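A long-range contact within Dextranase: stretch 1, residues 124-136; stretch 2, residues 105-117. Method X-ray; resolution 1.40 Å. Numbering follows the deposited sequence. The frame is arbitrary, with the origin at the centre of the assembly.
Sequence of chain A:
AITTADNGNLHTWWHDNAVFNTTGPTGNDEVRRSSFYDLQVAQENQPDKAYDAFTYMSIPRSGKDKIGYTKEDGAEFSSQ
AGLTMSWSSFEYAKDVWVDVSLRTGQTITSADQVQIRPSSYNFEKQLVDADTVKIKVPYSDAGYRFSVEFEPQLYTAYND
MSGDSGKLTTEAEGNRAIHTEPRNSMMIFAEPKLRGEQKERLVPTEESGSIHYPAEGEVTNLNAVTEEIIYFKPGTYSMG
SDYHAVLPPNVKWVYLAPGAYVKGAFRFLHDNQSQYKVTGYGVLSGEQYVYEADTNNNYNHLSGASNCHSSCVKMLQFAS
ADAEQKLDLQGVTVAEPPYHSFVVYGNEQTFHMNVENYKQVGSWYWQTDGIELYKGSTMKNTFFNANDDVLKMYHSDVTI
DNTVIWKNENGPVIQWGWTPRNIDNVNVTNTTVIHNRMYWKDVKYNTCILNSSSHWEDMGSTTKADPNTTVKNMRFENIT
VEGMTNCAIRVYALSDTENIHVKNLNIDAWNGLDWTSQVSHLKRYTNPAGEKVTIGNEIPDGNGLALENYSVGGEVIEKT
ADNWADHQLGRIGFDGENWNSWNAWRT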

# COMPACT_ATOMS: atom_id res chain seq x y z
N GLU A 124 -7.51 -5.89 23.47
CA GLU A 124 -8.27 -5.36 24.60
C GLU A 124 -8.38 -3.84 24.46
O GLU A 124 -7.40 -3.16 24.14
CB GLU A 124 -7.55 -5.71 25.90
CG GLU A 124 -8.16 -5.08 27.14
CD GLU A 124 -7.69 -5.71 28.44
OE1 GLU A 124 -8.19 -5.30 29.51
OE2 GLU A 124 -6.82 -6.61 28.38
N LYS A 125 -9.58 -3.32 24.69
CA LYS A 125 -9.85 -1.89 24.64
C LYS A 125 -10.58 -1.48 25.91
O LYS A 125 -11.42 -2.23 26.42
CB LYS A 125 -10.75 -1.52 23.45
CG LYS A 125 -10.17 -1.82 22.09
CD LYS A 125 -11.20 -1.51 20.99
CE LYS A 125 -12.49 -2.29 21.21
NZ LYS A 125 -13.44 -2.20 20.07
N GLN A 126 -10.26 -0.29 26.42
CA GLN A 126 -10.92 0.26 27.60
C GLN A 126 -11.29 1.71 27.33
O GLN A 126 -10.48 2.47 26.79
CB GLN A 126 -9.98 0.22 28.81
CG GLN A 126 -9.47 -1.17 29.17
CD GLN A 126 -8.74 -1.18 30.50
OE1 GLN A 126 -8.49 -0.14 31.10
NE2 GLN A 126 -8.37 -2.38 30.95
N LEU A 127 -12.49 2.11 27.72
CA LEU A 127 -12.92 3.49 27.56
C LEU A 127 -12.46 4.28 28.78
O LEU A 127 -12.96 4.08 29.90
CB LEU A 127 -14.43 3.59 27.37
CG LEU A 127 -14.85 5.03 27.09
CD1 LEU A 127 -14.60 5.37 25.65
CD2 LEU A 127 -16.31 5.24 27.44
N VAL A 128 -11.50 5.18 28.58
CA VAL A 128 -11.04 6.04 29.67
C VAL A 128 -12.08 7.12 29.97
O VAL A 128 -12.54 7.27 31.10
CB VAL A 128 -9.67 6.66 29.32
CG1 VAL A 128 -9.22 7.60 30.44
CG2 VAL A 128 -8.64 5.56 29.06
N ASP A 129 -12.44 7.88 28.94
CA ASP A 129 -13.47 8.91 29.05
C ASP A 129 -14.09 9.09 27.67
O ASP A 129 -13.77 8.36 26.73
CB ASP A 129 -12.92 10.20 29.67
CG ASP A 129 -11.65 10.67 28.98
OD1 ASP A 129 -11.63 10.71 27.73
OD2 ASP A 129 -10.67 10.97 29.69
N ALA A 130 -14.98 10.07 27.54
CA ALA A 130 -15.83 10.15 26.35
C ALA A 130 -15.09 10.52 25.07
O ALA A 130 -15.73 10.51 24.00
CB ALA A 130 -16.98 11.12 26.59
N ASP A 131 -13.80 10.83 25.12
CA ASP A 131 -13.04 11.02 23.88
C ASP A 131 -11.76 10.20 23.80
O ASP A 131 -10.98 10.40 22.87
CB ASP A 131 -12.77 12.50 23.57
CG ASP A 131 -12.01 13.21 24.66
OD1 ASP A 131 -11.38 12.55 25.52
OD2 ASP A 131 -12.02 14.46 24.64
N THR A 132 -11.54 9.26 24.73
CA THR A 132 -10.26 8.56 24.80
C THR A 132 -10.45 7.07 25.06
O THR A 132 -11.10 6.68 26.03
CB THR A 132 -9.40 9.15 25.93
OG1 THR A 132 -9.16 10.54 25.68
CG2 THR A 132 -8.07 8.41 26.01
N VAL A 133 -9.83 6.25 24.21
CA VAL A 133 -9.81 4.80 24.37
C VAL A 133 -8.37 4.38 24.64
O VAL A 133 -7.42 5.02 24.17
CB VAL A 133 -10.36 4.11 23.11
CG1 VAL A 133 -9.46 4.37 21.89
CG2 VAL A 133 -10.55 2.62 23.32
N LYS A 134 -8.22 3.32 25.43
CA LYS A 134 -6.93 2.69 25.69
C LYS A 134 -6.93 1.32 25.02
O LYS A 134 -7.86 0.54 25.22
CB LYS A 134 -6.69 2.54 27.20
CG LYS A 134 -5.23 2.44 27.63
CD LYS A 134 -5.09 2.22 29.15
CE LYS A 134 -5.57 3.44 29.92
NZ LYS A 134 -4.55 4.54 29.93
N ILE A 135 -5.90 1.04 24.22
CA ILE A 135 -5.79 -0.19 23.44
C ILE A 135 -4.53 -0.92 23.88
O ILE A 135 -3.44 -0.33 23.89
CB ILE A 135 -5.70 0.12 21.93
CG1 ILE A 135 -6.92 0.91 21.48
CG2 ILE A 135 -5.57 -1.17 21.12
CD1 ILE A 135 -6.70 1.64 20.17
N LYS A 136 -4.66 -2.21 24.20
CA LYS A 136 -3.49 -3.00 24.58
C LYS A 136 -2.92 -3.65 23.33
O LYS A 136 -3.58 -4.49 22.71
CB LYS A 136 -3.85 -4.06 25.62
CG LYS A 136 -2.61 -4.79 26.13
CD LYS A 136 -2.99 -5.87 27.12
CE LYS A 136 -2.59 -5.47 28.53
NZ LYS A 136 -1.81 -6.56 29.16
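Stretch 2 105-117: GQTITSADQVQIR

Stretch 1 is a β-hairpin: strands 125-129 and 132-136 are joined by a type I turn from Asp-129 to Thr-132, and the pairing is fixed by reciprocal bonds between Gln-126 and Lys-134 (N to O 2.8 Å each way). Stretch 2 lies across one side of it. It runs extended through Thr-107 and Ile-108 (phi/psi -126/163° and -128/155°), coils into a 3-10 segment at 111-113, and continues as strand 114-117. The N-to-C directions of strands 125-129 and 114-117 differ by 149°, so they run roughly antiparallel, but their axes come no closer than 9.5 Å, a spacing suited to side-chain packing rather than sheet pairing. The register is set by CA atoms that are each other's nearest across the contact: Leu-127 with Ala-111 (4.9 Å), Asp-131 with Thr-107 (5.1 Å) and, more widely spaced, Ile-135 with Ile-116 (9.3 Å).

The backbone-to-backbone hydrogen bond is at the turn: Ile-108 N donates to Ala-130 O at 2.8 Å, with an angle of 160° at the hydrogen. The same oxygen receives a CA-H...O contact from Thr-107 CA at 3.2 Å.

At the other end, the m, t, m, t chain of Lys-125 carries its ammonium to two carbonyls. NZ donates to Val-114 O at 2.7 Å and, weakly, to Ala-111 O at 3.3 Å; the latter already accepts Val-114 N (3.0 Å). A water accepts from both Lys-125 NZ and Ile-116 N, each at 3.1 Å from its oxygen.

Apolar contacts fill the space between. Leu-127 CD1 meets Ile-108 CD1 at 3.5 Å, while Ala-111 CB lies 4.3 Å from both Leu-127 CB and Val-133 CG2. Val-133 CG1 packs on Val-114 CG2 at 3.9 Å, and Ile-135 CG2 on Ile-116 CD1 at 3.8 Å. Altogether the contact buries 651 Å², both sides summed.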

# COMPACT_ATOMS: atom_id res chain seq x y z
N GLY A 105 -13.84 17.27 19.43
CA GLY A 105 -14.99 17.59 20.24
C GLY A 105 -16.10 16.56 20.16
O GLY A 105 -17.05 16.63 20.96
N GLN A 106 -16.02 15.63 19.22
CA GLN A 106 -16.97 14.53 19.18
C GLN A 106 -16.70 13.57 20.33
O GLN A 106 -15.58 13.47 20.84
CB GLN A 106 -16.84 13.77 17.87
CG GLN A 106 -17.19 14.61 16.64
CD GLN A 106 -16.69 13.98 15.37
OE1 GLN A 106 -15.50 13.71 15.24
NE2 GLN A 106 -17.59 13.73 14.42
N THR A 107 -17.74 12.87 20.76
CA THR A 107 -17.62 11.95 21.88
C THR A 107 -18.10 10.56 21.48
O THR A 107 -18.79 10.37 20.47
CB THR A 107 -18.40 12.45 23.10
OG1 THR A 107 -19.76 12.67 22.73
CG2 THR A 107 -17.77 13.74 23.63
N ILE A 108 -17.72 9.59 22.31
CA ILE A 108 -18.13 8.20 22.13
C ILE A 108 -18.72 7.72 23.45
O ILE A 108 -18.41 8.24 24.52
CB ILE A 108 -16.97 7.28 21.69
CG1 ILE A 108 -15.76 7.45 22.60
CG2 ILE A 108 -16.60 7.57 20.24
CD1 ILE A 108 -14.63 6.48 22.29
N THR A 109 -19.57 6.71 23.35
CA THR A 109 -20.25 6.19 24.53
C THR A 109 -19.61 4.92 25.08
O THR A 109 -19.89 4.56 26.23
CB THR A 109 -21.75 5.98 24.24
OG1 THR A 109 -21.91 5.20 23.06
CG2 THR A 109 -22.43 7.33 24.04
N SER A 110 -18.75 4.26 24.33
CA SER A 110 -18.15 3.01 24.79
C SER A 110 -16.93 2.72 23.94
O SER A 110 -16.75 3.28 22.86
CB SER A 110 -19.14 1.86 24.68
OG SER A 110 -19.34 1.51 23.32
N ALA A 111 -16.11 1.78 24.43
CA ALA A 111 -14.96 1.34 23.66
C ALA A 111 -15.38 0.61 22.39
O ALA A 111 -14.58 0.53 21.45
CB ALA A 111 -14.06 0.45 24.52
N ASP A 112 -16.61 0.10 22.35
CA ASP A 112 -17.11 -0.53 21.13
C ASP A 112 -17.26 0.45 19.99
O ASP A 112 -17.29 0.03 18.82
CB ASP A 112 -18.46 -1.20 21.40
CG ASP A 112 -18.82 -2.21 20.33
OD1 ASP A 112 -18.00 -3.12 20.07
OD2 ASP A 112 -19.92 -2.11 19.75
N GLN A 113 -17.35 1.75 20.28
CA GLN A 113 -17.38 2.77 19.24
C GLN A 113 -15.99 3.12 18.72
O GLN A 113 -15.86 4.04 17.91
CB GLN A 113 -18.12 4.02 19.73
CG GLN A 113 -19.63 3.79 19.84
CD GLN A 113 -20.41 5.08 19.89
OE1 GLN A 113 -19.93 6.10 20.38
NE2 GLN A 113 -21.64 5.05 19.36
N VAL A 114 -14.96 2.40 19.15
CA VAL A 114 -13.66 2.46 18.50
C VAL A 114 -13.37 1.07 17.98
O VAL A 114 -13.13 0.14 18.77
CB VAL A 114 -12.55 2.93 19.45
CG1 VAL A 114 -11.22 2.94 18.71
CG2 VAL A 114 -12.87 4.30 20.01
N GLN A 115 -13.37 0.91 16.66
CA GLN A 115 -13.08 -0.38 16.05
C GLN A 115 -11.65 -0.42 15.55
O GLN A 115 -11.13 0.57 15.04
CB GLN A 115 -14.07 -0.66 14.91
CG GLN A 115 -15.47 -0.94 15.46
CD GLN A 115 -15.51 -2.23 16.28
OE1 GLN A 115 -15.01 -3.26 15.84
NE2 GLN A 115 -16.10 -2.17 17.47
N ILE A 116 -11.02 -1.58 15.71
CA ILE A 116 -9.67 -1.84 15.20
C ILE A 116 -9.80 -2.64 13.91
O ILE A 116 -10.54 -3.63 13.87
CB ILE A 116 -8.83 -2.60 16.23
CG1 ILE A 116 -8.63 -1.76 17.49
CG2 ILE A 116 -7.47 -3.02 15.63
CD1 ILE A 116 -8.16 -2.54 18.69
N ARG A 117 -9.09 -2.22 12.87
CA ARG A 117 -9.00 -3.02 11.65
C ARG A 117 -7.52 -3.18 11.33
O ARG A 117 -6.78 -2.17 11.32
CB ARG A 117 -9.73 -2.38 10.47
CG ARG A 117 -11.25 -2.37 10.62
CD ARG A 117 -11.93 -2.26 9.23
NE ARG A 117 -13.40 -2.36 9.31
CZ ARG A 117 -14.24 -2.31 8.27
NH1 ARG A 117 -13.81 -2.17 7.01
NH2 ARG A 117 -15.54 -2.41 8.50
O HOH W 1 -12.16 -3.69 17.67